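Manganese lipoxygenase (Gaeumannomyces graminis, PDB 5FX8) oxygenates linoleic and alpha-linolenic acids to 11S- and 13R-hydroperoxides, using a catalytic manganese ion. Local coordinates at residues 102-112 with 537-547. Numbering follows the deposited sequence.
Sequences QDAANQTATAY and ARFNRAQVGDR. With NAG (2-acetamido-2-deoxy-beta-D-glucopyranose), chain F; NAG (2-acetamido-2-deoxy-beta-D-glucopyranose), chain B; NAG (2-acetamido-2-deoxy-beta-D-glucopyranose), chain K.
Both ends of the buried Q107 amide are bonded to 537-547. With CG anti to the backbone N (chi1 177°) and the chain bent at chi2, NE2 donates to A537 O at 2.8 Å, in the last turn of helix 526-539, and also to S145 O. OE1 accepts a nearly straight bond from A542 N (3.0 Å, 172°), above its carbonyl plane, and another from Q543 NE2 (2.9 Å), which uses an in-plane lone pair. Glutamine suits this place because one flat group can donate and accept.

Helix 86-124 of the lipoxygenase fold kinks where N106 N and Q107 N have no bond to the turn before. One water accepts from N106 N and donates to Q102 O; a second links Q107 N to D103 O likewise. R547 NH1 adds an in-plane bond to D103 O (3.0 Å). The D103 carboxylate lies over one guanidinium face, a long salt bridge of charges only (OD1 to NH1 3.9 Å), while OD2 accepts from Q324 NE2. R541, its side chain about 4 Å from that of the manganese ligand V618, donates from NH1 to R538 O (3.2 Å) and N540 O (2.9 Å).

Y112 OH sits over one face of the R538 guanidinium, ring and guanidinium planes 33° apart, too poorly angled for a hydrogen bond; R538 NH2 bonds S534. N106 carries an N-linked glycan, whose first sugar donates O6 to D546 OD2.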
loop_
_atom_site.group_PDB
_atom_site.type_symbol
_atom_site.label_atom_id
_atom_site.label_comp_id
_atom_site.label_asym_id
_atom_site.label_seq_id
_atom_site.Cartn_x
_atom_site.Cartn_y
_atom_site.Cartn_z
ATOM N N GLN A 102 5.540 4.678 12.707
ATOM C CA GLN A 102 6.752 5.318 12.228
ATOM C C GLN A 102 6.886 5.230 10.718
ATOM O O GLN A 102 7.481 6.124 10.109
ATOM C CB GLN A 102 7.970 4.738 12.921
ATOM C CG GLN A 102 8.321 3.361 12.522
ATOM C CD GLN A 102 9.541 2.883 13.243
ATOM O OE1 GLN A 102 9.972 3.502 14.219
ATOM N NE2 GLN A 102 10.116 1.785 12.779
ATOM N N ASP A 103 6.297 4.213 10.092
ATOM C CA ASP A 103 6.372 4.055 8.653
ATOM C C ASP A 103 5.351 4.873 7.877
ATOM O O ASP A 103 5.533 5.023 6.672
ATOM C CB ASP A 103 6.224 2.581 8.286
ATOM C CG ASP A 103 7.520 1.827 8.429
ATOM O OD1 ASP A 103 8.474 2.444 8.919
ATOM O OD2 ASP A 103 7.606 0.634 8.077
ATOM N N ALA A 104 4.293 5.407 8.507
ATOM C CA ALA A 104 3.272 6.199 7.805
ATOM C C ALA A 104 3.520 7.701 7.814
ATOM O O ALA A 104 2.950 8.411 6.985
ATOM C CB ALA A 104 1.893 5.953 8.404
ATOM N N ALA A 105 4.355 8.191 8.723
ATOM C CA ALA A 105 4.536 9.621 8.901
ATOM C C ALA A 105 4.939 10.314 7.604
ATOM O O ALA A 105 4.328 11.307 7.199
ATOM C CB ALA A 105 5.570 9.852 9.997
ATOM N N ASN A 106 5.991 9.836 6.957
ATOM C CA ASN A 106 6.496 10.518 5.773
ATOM C C ASN A 106 5.437 10.574 4.667
ATOM O O ASN A 106 5.160 11.644 4.108
ATOM C CB ASN A 106 7.772 9.796 5.351
ATOM C CG ASN A 106 8.476 10.420 4.195
ATOM O OD1 ASN A 106 7.981 11.301 3.520
ATOM N ND2 ASN A 106 9.664 9.918 3.935
ATOM N N GLN A 107 4.805 9.445 4.361
ATOM C CA GLN A 107 3.835 9.447 3.282
ATOM C C GLN A 107 2.613 10.310 3.620
ATOM O O GLN A 107 2.065 10.987 2.741
ATOM C CB GLN A 107 3.436 8.019 2.951
ATOM C CG GLN A 107 2.373 7.887 1.871
ATOM C CD GLN A 107 2.911 7.910 0.447
ATOM O OE1 GLN A 107 4.101 7.831 0.218
ATOM N NE2 GLN A 107 2.019 8.020 -0.512
ATOM N N THR A 108 2.187 10.330 4.886
ATOM C CA THR A 108 1.020 11.133 5.242
ATOM C C THR A 108 1.307 12.618 5.103
ATOM O O THR A 108 0.536 13.359 4.475
ATOM C CB THR A 108 0.580 10.833 6.661
ATOM O OG1 THR A 108 0.454 9.433 6.835
ATOM C CG2 THR A 108 -0.750 11.438 6.899
ATOM N N ALA A 109 2.410 13.073 5.706
ATOM C CA ALA A 109 2.778 14.476 5.599
ATOM C C ALA A 109 2.918 14.880 4.147
ATOM O O ALA A 109 2.414 15.926 3.731
ATOM C CB ALA A 109 4.067 14.745 6.356
ATOM N N THR A 110 3.560 14.034 3.350
ATOM C CA THR A 110 3.794 14.370 1.956
ATOM C C THR A 110 2.488 14.517 1.212
ATOM O O THR A 110 2.298 15.473 0.460
ATOM C CB THR A 110 4.661 13.303 1.310
ATOM O OG1 THR A 110 5.882 13.217 2.027
ATOM C CG2 THR A 110 4.922 13.641 -0.135
ATOM N N ALA A 111 1.572 13.582 1.435
ATOM C CA ALA A 111 0.297 13.601 0.738
ATOM C C ALA A 111 -0.511 14.849 1.081
ATOM O O ALA A 111 -1.130 15.453 0.204
ATOM C CB ALA A 111 -0.484 12.340 1.072
ATOM N N TYR A 112 -0.510 15.254 2.351
ATOM C CA TYR A 112 -1.213 16.476 2.714
ATOM C C TYR A 112 -0.580 17.693 2.051
ATOM O O TYR A 112 -1.285 18.554 1.509
ATOM C CB TYR A 112 -1.221 16.614 4.223
ATOM C CG TYR A 112 -2.288 15.791 4.857
ATOM C CD1 TYR A 112 -3.526 15.693 4.273
ATOM C CD2 TYR A 112 -2.065 15.116 6.045
ATOM C CE1 TYR A 112 -4.509 14.948 4.839
ATOM C CE2 TYR A 112 -3.044 14.368 6.618
ATOM C CZ TYR A 112 -4.273 14.282 6.004
ATOM O OH TYR A 112 -5.310 13.554 6.550
ATOM N N ALA A 537 -3.863 8.499 -2.163
ATOM C CA ALA A 537 -2.422 8.664 -2.098
ATOM C C ALA A 537 -1.885 8.251 -0.737
ATOM O O ALA A 537 -0.761 7.775 -0.638
ATOM C CB ALA A 537 -2.028 10.108 -2.409
ATOM N N ARG A 538 -2.668 8.419 0.321
ATOM C CA ARG A 538 -2.213 7.959 1.617
ATOM C C ARG A 538 -2.258 6.442 1.764
ATOM O O ARG A 538 -1.640 5.910 2.694
ATOM C CB ARG A 538 -3.032 8.626 2.715
ATOM C CG ARG A 538 -2.331 9.824 3.351
ATOM C CD ARG A 538 -3.289 10.559 4.242
ATOM N NE ARG A 538 -4.191 11.419 3.501
ATOM C CZ ARG A 538 -5.457 11.573 3.821
ATOM N NH1 ARG A 538 -5.943 10.907 4.850
ATOM N NH2 ARG A 538 -6.228 12.378 3.125
ATOM N N PHE A 539 -2.968 5.728 0.878
ATOM C CA PHE A 539 -2.837 4.266 0.874
ATOM C C PHE A 539 -1.551 3.782 0.200
ATOM O O PHE A 539 -1.190 2.613 0.343
ATOM C CB PHE A 539 -4.029 3.619 0.187
ATOM C CG PHE A 539 -5.338 3.804 0.899
ATOM C CD1 PHE A 539 -5.390 4.234 2.199
ATOM C CD2 PHE A 539 -6.530 3.527 0.252
ATOM C CE1 PHE A 539 -6.591 4.385 2.823
ATOM C CE2 PHE A 539 -7.726 3.669 0.886
ATOM C CZ PHE A 539 -7.750 4.095 2.172
ATOM N N ASN A 540 -0.857 4.641 -0.524
ATOM C CA ASN A 540 0.368 4.304 -1.227
ATOM C C ASN A 540 1.567 4.528 -0.307
ATOM O O ASN A 540 1.470 5.202 0.720
ATOM C CB ASN A 540 0.489 5.140 -2.498
ATOM C CG ASN A 540 1.498 4.593 -3.475
ATOM O OD1 ASN A 540 1.574 3.397 -3.702
ATOM N ND2 ASN A 540 2.291 5.468 -4.043
ATOM N N ARG A 541 2.693 3.916 -0.667
ATOM C CA ARG A 541 3.915 3.985 0.128
ATOM C C ARG A 541 5.084 4.178 -0.830
ATOM O O ARG A 541 5.688 3.212 -1.286
ATOM C CB ARG A 541 4.117 2.740 0.983
ATOM C CG ARG A 541 3.331 2.691 2.276
ATOM C CD ARG A 541 3.798 3.732 3.286
ATOM N NE ARG A 541 3.001 3.716 4.506
ATOM C CZ ARG A 541 1.771 4.207 4.588
ATOM N NH1 ARG A 541 1.209 4.735 3.528
ATOM N NH2 ARG A 541 1.093 4.147 5.709
ATOM N N ALA A 542 5.427 5.424 -1.084
ATOM C CA ALA A 542 6.492 5.794 -1.993
ATOM C C ALA A 542 7.888 5.429 -1.498
ATOM O O ALA A 542 8.822 5.445 -2.295
ATOM C CB ALA A 542 6.402 7.298 -2.261
ATOM N N GLN A 543 8.073 5.099 -0.230
ATOM C CA GLN A 543 9.404 4.887 0.325
ATOM C C GLN A 543 9.822 3.421 0.357
ATOM O O GLN A 543 10.929 3.130 0.810
ATOM C CB GLN A 543 9.508 5.446 1.752
ATOM C CG GLN A 543 8.727 6.703 2.084
ATOM C CD GLN A 543 7.253 6.459 2.090
ATOM O OE1 GLN A 543 6.805 5.348 2.336
ATOM N NE2 GLN A 543 6.504 7.461 1.741
ATOM N N VAL A 544 8.952 2.511 -0.098
ATOM C CA VAL A 544 9.190 1.074 -0.029
ATOM C C VAL A 544 10.546 0.720 -0.627
ATOM O O VAL A 544 11.318 -0.046 -0.043
ATOM C CB VAL A 544 8.040 0.334 -0.733
ATOM C CG1 VAL A 544 8.343 -1.074 -0.893
ATOM C CG2 VAL A 544 6.880 0.367 0.105
ATOM N N GLY A 545 10.863 1.294 -1.783
ATOM C CA GLY A 545 12.146 1.141 -2.423
ATOM C C GLY A 545 13.364 1.414 -1.573
ATOM O O GLY A 545 14.207 0.528 -1.428
ATOM N N ASP A 546 13.491 2.628 -1.027
ATOM C CA ASP A 546 14.657 2.975 -0.224
ATOM C C ASP A 546 14.699 2.217 1.092
ATOM O O ASP A 546 15.781 2.015 1.649
ATOM C CB ASP A 546 14.688 4.469 0.050
ATOM C CG ASP A 546 14.503 5.298 -1.203
ATOM O OD1 ASP A 546 15.449 5.357 -2.024
ATOM O OD2 ASP A 546 13.422 5.904 -1.358
ATOM N N ARG A 547 13.555 1.783 1.592
ATOM C CA ARG A 547 13.496 1.007 2.816
ATOM C C ARG A 547 13.912 -0.451 2.627
ATOM O O ARG A 547 14.036 -1.172 3.620
ATOM C CB ARG A 547 12.087 1.106 3.396
ATOM C CG ARG A 547 11.739 2.514 3.876
ATOM C CD ARG A 547 10.340 2.623 4.408
ATOM N NE ARG A 547 10.096 3.911 5.055
ATOM C CZ ARG A 547 8.900 4.359 5.431
ATOM N NH1 ARG A 547 7.810 3.641 5.222
ATOM N NH2 ARG A 547 8.787 5.534 5.991
HETATM C C1 NAG F . 10.456 10.378 2.834
HETATM C C2 NAG F . 11.880 10.617 3.310
HETATM C C3 NAG F . 12.769 10.999 2.143
HETATM C C4 NAG F . 12.678 9.938 1.055
HETATM C C5 NAG F . 11.224 9.717 0.655
HETATM C C6 NAG F . 11.055 8.576 -0.316
HETATM C C7 NAG F . 12.202 11.397 5.606
HETATM C C8 NAG F . 12.152 12.572 6.533
HETATM N N2 NAG F . 11.906 11.648 4.331
HETATM O O3 NAG F . 14.104 11.123 2.621
HETATM O O4 NAG F . 13.424 10.323 -0.091
HETATM O O5 NAG F . 10.449 9.379 1.813
HETATM O O6 NAG F . 11.621 7.379 0.204
HETATM O O7 NAG F . 12.500 10.275 5.994
HETATM C C1 NAG B . 14.489 9.362 -0.288
HETATM C C2 NAG B . 15.080 9.612 -1.677
HETATM C C3 NAG B . 16.283 8.716 -1.925
HETATM C C4 NAG B . 17.286 8.808 -0.785
HETATM C C5 NAG B . 16.583 8.548 0.543
HETATM C C6 NAG B . 17.489 8.737 1.729
HETATM C C7 NAG B . 13.360 10.338 -3.270
HETATM C C8 NAG B . 12.379 9.889 -4.305
HETATM N N2 NAG B . 14.076 9.372 -2.696
HETATM O O3 NAG B . 16.878 9.128 -3.149
HETATM O O4 NAG B . 18.335 7.866 -0.988
HETATM O O5 NAG B . 15.510 9.485 0.702
HETATM O O6 NAG B . 18.804 9.046 1.295
HETATM O O7 NAG B . 13.500 11.516 -2.969
HETATM C C1 NAG K . -3.955 20.509 3.631
HETATM C C2 NAG K . -5.181 19.713 3.273
HETATM C C3 NAG K . -6.068 19.541 4.495
HETATM C C4 NAG K . -5.268 18.908 5.616
HETATM C C5 NAG K . -4.056 19.768 5.887
HETATM C C6 NAG K . -3.139 19.186 6.920
HETATM C C7 NAG K . -6.433 19.745 1.166
HETATM C C8 NAG K . -7.099 20.606 0.148
HETATM N N2 NAG K . -5.895 20.381 2.204
HETATM O O3 NAG K . -7.145 18.674 4.189
HETATM O O4 NAG K . -6.069 18.788 6.782
HETATM O O5 NAG K . -3.284 19.891 4.690
HETATM O O6 NAG K . -1.996 20.017 7.031
HETATM O O7 NAG K . -6.401 18.536 1.064
HETATM O O HOH W 1 7.561 7.574 7.704
HETATM O O HOH W 2 5.885 6.758 4.814
#